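Local coordinates for DNA polymerase III subunit beta (Helicobacter pylori 26695, PDB 4S3I), which encircles DNA as a ring-shaped dimer and tethers DNA polymerases and other proteins to it, making replication processive, at the interface of chains A and B. Coordinates in Å, arbitrary orientation; residue numbers count along the deposited sequence, not the author numbering. Chains: chain A/B, DNA polymerase III subunit beta.

The interface of chains A and B. Residues chain A 76, 79-80, 83, 107-109; chain B 272, 275-276, 302.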
loop_
_atom_site.group_PDB
_atom_site.type_symbol
_atom_site.label_atom_id
_atom_site.label_comp_id
_atom_site.label_asym_id
_atom_site.label_seq_id
_atom_site.Cartn_x
_atom_site.Cartn_y
_atom_site.Cartn_z
ATOM N N LYS A 76 -13.325 -14.224 -9.591
ATOM C CA LYS A 76 -12.738 -14.838 -10.782
ATOM C C LYS A 76 -13.135 -14.068 -12.045
ATOM O O LYS A 76 -12.311 -13.848 -12.923
ATOM C CB LYS A 76 -13.147 -16.315 -10.896
ATOM C CG LYS A 76 -12.598 -17.202 -9.777
ATOM C CD LYS A 76 -13.271 -18.582 -9.770
ATOM C CE LYS A 76 -12.843 -19.413 -8.560
ATOM N NZ LYS A 76 -11.463 -19.954 -8.699
ATOM N N ASP A 79 -11.119 -11.057 -12.210
ATOM C CA ASP A 79 -9.714 -11.390 -12.473
ATOM C C ASP A 79 -9.501 -11.659 -13.964
ATOM O O ASP A 79 -8.518 -11.206 -14.545
ATOM C CB ASP A 79 -9.252 -12.593 -11.629
ATOM C CG ASP A 79 -8.985 -12.226 -10.173
ATOM O OD1 ASP A 79 -8.762 -11.032 -9.898
ATOM O OD2 ASP A 79 -8.999 -13.136 -9.312
ATOM N N ILE A 80 -10.443 -12.380 -14.573
ATOM C CA ILE A 80 -10.391 -12.651 -16.008
ATOM C C ILE A 80 -10.524 -11.375 -16.847
ATOM O O ILE A 80 -9.659 -11.073 -17.663
ATOM C CB ILE A 80 -11.495 -13.631 -16.422
ATOM C CG1 ILE A 80 -11.223 -15.025 -15.852
ATOM C CG2 ILE A 80 -11.632 -13.689 -17.939
ATOM C CD1 ILE A 80 -12.379 -15.998 -16.087
ATOM N N CYS A 83 -7.700 -8.875 -17.193
ATOM C CA CYS A 83 -6.533 -9.327 -17.955
ATOM C C CYS A 83 -6.776 -9.363 -19.464
ATOM O O CYS A 83 -5.885 -9.734 -20.226
ATOM C CB CYS A 83 -6.075 -10.709 -17.462
ATOM S SG CYS A 83 -5.185 -10.616 -15.897
ATOM N N PHE A 107 -12.988 -18.558 -21.865
ATOM C CA PHE A 107 -12.988 -19.076 -20.508
ATOM C C PHE A 107 -14.317 -19.701 -20.194
ATOM O O PHE A 107 -15.334 -19.358 -20.805
ATOM C CB PHE A 107 -12.766 -17.951 -19.501
ATOM C CG PHE A 107 -11.624 -17.053 -19.836
ATOM C CD1 PHE A 107 -11.752 -16.076 -20.818
ATOM C CD2 PHE A 107 -10.421 -17.166 -19.158
ATOM C CE1 PHE A 107 -10.699 -15.252 -21.130
ATOM C CE2 PHE A 107 -9.371 -16.336 -19.455
ATOM C CZ PHE A 107 -9.511 -15.376 -20.448
ATOM N N LYS A 108 -14.316 -20.595 -19.213
ATOM C CA LYS A 108 -15.558 -21.143 -18.680
ATOM C C LYS A 108 -15.552 -21.078 -17.156
ATOM O O LYS A 108 -14.535 -21.366 -16.518
ATOM C CB LYS A 108 -15.762 -22.577 -19.159
ATOM C CG LYS A 108 -16.158 -22.690 -20.621
ATOM C CD LYS A 108 -16.456 -24.133 -21.014
ATOM C CE LYS A 108 -15.320 -25.079 -20.612
ATOM N NZ LYS A 108 -14.094 -24.977 -21.467
ATOM N N LEU A 109 -16.680 -20.682 -16.577
ATOM C CA LEU A 109 -16.835 -20.677 -15.129
ATOM C C LEU A 109 -18.186 -21.290 -14.782
ATOM O O LEU A 109 -19.168 -21.100 -15.505
ATOM C CB LEU A 109 -16.705 -19.264 -14.544
ATOM C CG LEU A 109 -15.308 -18.656 -14.516
ATOM C CD1 LEU A 109 -15.337 -17.201 -14.072
ATOM C CD2 LEU A 109 -14.398 -19.461 -13.596
ATOM N N LEU B 272 -3.134 -14.047 -18.190
ATOM C CA LEU B 272 -4.526 -14.308 -18.532
ATOM C C LEU B 272 -4.981 -15.680 -18.024
ATOM O O LEU B 272 -6.050 -15.803 -17.428
ATOM C CB LEU B 272 -4.698 -14.223 -20.052
ATOM C CG LEU B 272 -6.119 -14.307 -20.582
ATOM C CD1 LEU B 272 -6.984 -13.407 -19.723
ATOM C CD2 LEU B 272 -6.203 -13.868 -22.038
ATOM N N SER B 275 -5.304 -16.369 -14.114
ATOM C CA SER B 275 -6.471 -15.927 -13.382
ATOM C C SER B 275 -7.161 -17.132 -12.754
ATOM O O SER B 275 -7.824 -17.011 -11.721
ATOM C CB SER B 275 -7.433 -15.192 -14.303
ATOM O OG SER B 275 -7.947 -16.062 -15.285
ATOM N N LEU B 276 -6.986 -18.300 -13.371
ATOM C CA LEU B 276 -7.695 -19.501 -12.931
ATOM C C LEU B 276 -6.785 -20.671 -12.514
ATOM O O LEU B 276 -7.280 -21.716 -12.090
ATOM C CB LEU B 276 -8.677 -19.971 -14.013
ATOM C CG LEU B 276 -9.892 -19.087 -14.286
ATOM C CD1 LEU B 276 -10.854 -19.781 -15.250
ATOM C CD2 LEU B 276 -10.599 -18.758 -12.968
ATOM N N ALA B 302 -9.395 -21.711 -18.779
ATOM C CA ALA B 302 -8.910 -20.496 -19.419
ATOM C C ALA B 302 -8.061 -20.937 -20.594
ATOM O O ALA B 302 -7.182 -21.781 -20.434
ATOM C CB ALA B 302 -8.069 -19.662 -18.444
HETATM O O HOH W 1 -9.327 -15.732 -9.977
#
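A:Phe107 meets B:Leu272 and B:Ala302 where the edge strands of the two subunits run antiparallel, strand 105-110 of chain A bridging strand 301-307 of chain B at A:Phe107 and B:Ala302. The ring touches chain B with its tip and one flank: CZ lies 3.3 Å from the CD1 methyl of B:Leu272, and CD2 rests 3.5 Å from the CB methyl of B:Ala302. From its own chain, A:Ile80 sets CG2 over the ring centre, 3.5 Å above the plane, and covers that face, while chain B meets the ring along its rim. With CG anti to its backbone N (chi1 -173°), B:Leu272 reaches across to chain A, where its CD1 methyl also packs 3.6 Å from CB of A:Cys83.

A second apolar cluster forms around B:Leu276, which sets both methyls against CD2 of A:Leu109, each at 3.9 Å. CD1 also nears A:Ile80 CD1, and CD2 touches the aliphatic stem of A:Lys76, crossed at about a right angle.

The polar links here run within chain B and through water. The hydroxyl OG of B:Ser275 donates a hydrogen bond to the backbone B:Leu272 O at 2.9 Å, nearly in line with the carbonyl (161°), which turns the hydroxyl back towards its own helix end and leaves it against CG1 of A:Ile80. A water joins the A:Asp79 carboxylate oxygen OD2 to B:Ser275 O.

This largely apolar patch is part of the seam that, with its two-fold twin, holds the two subunits together as the closed ring that encircles DNA in this family.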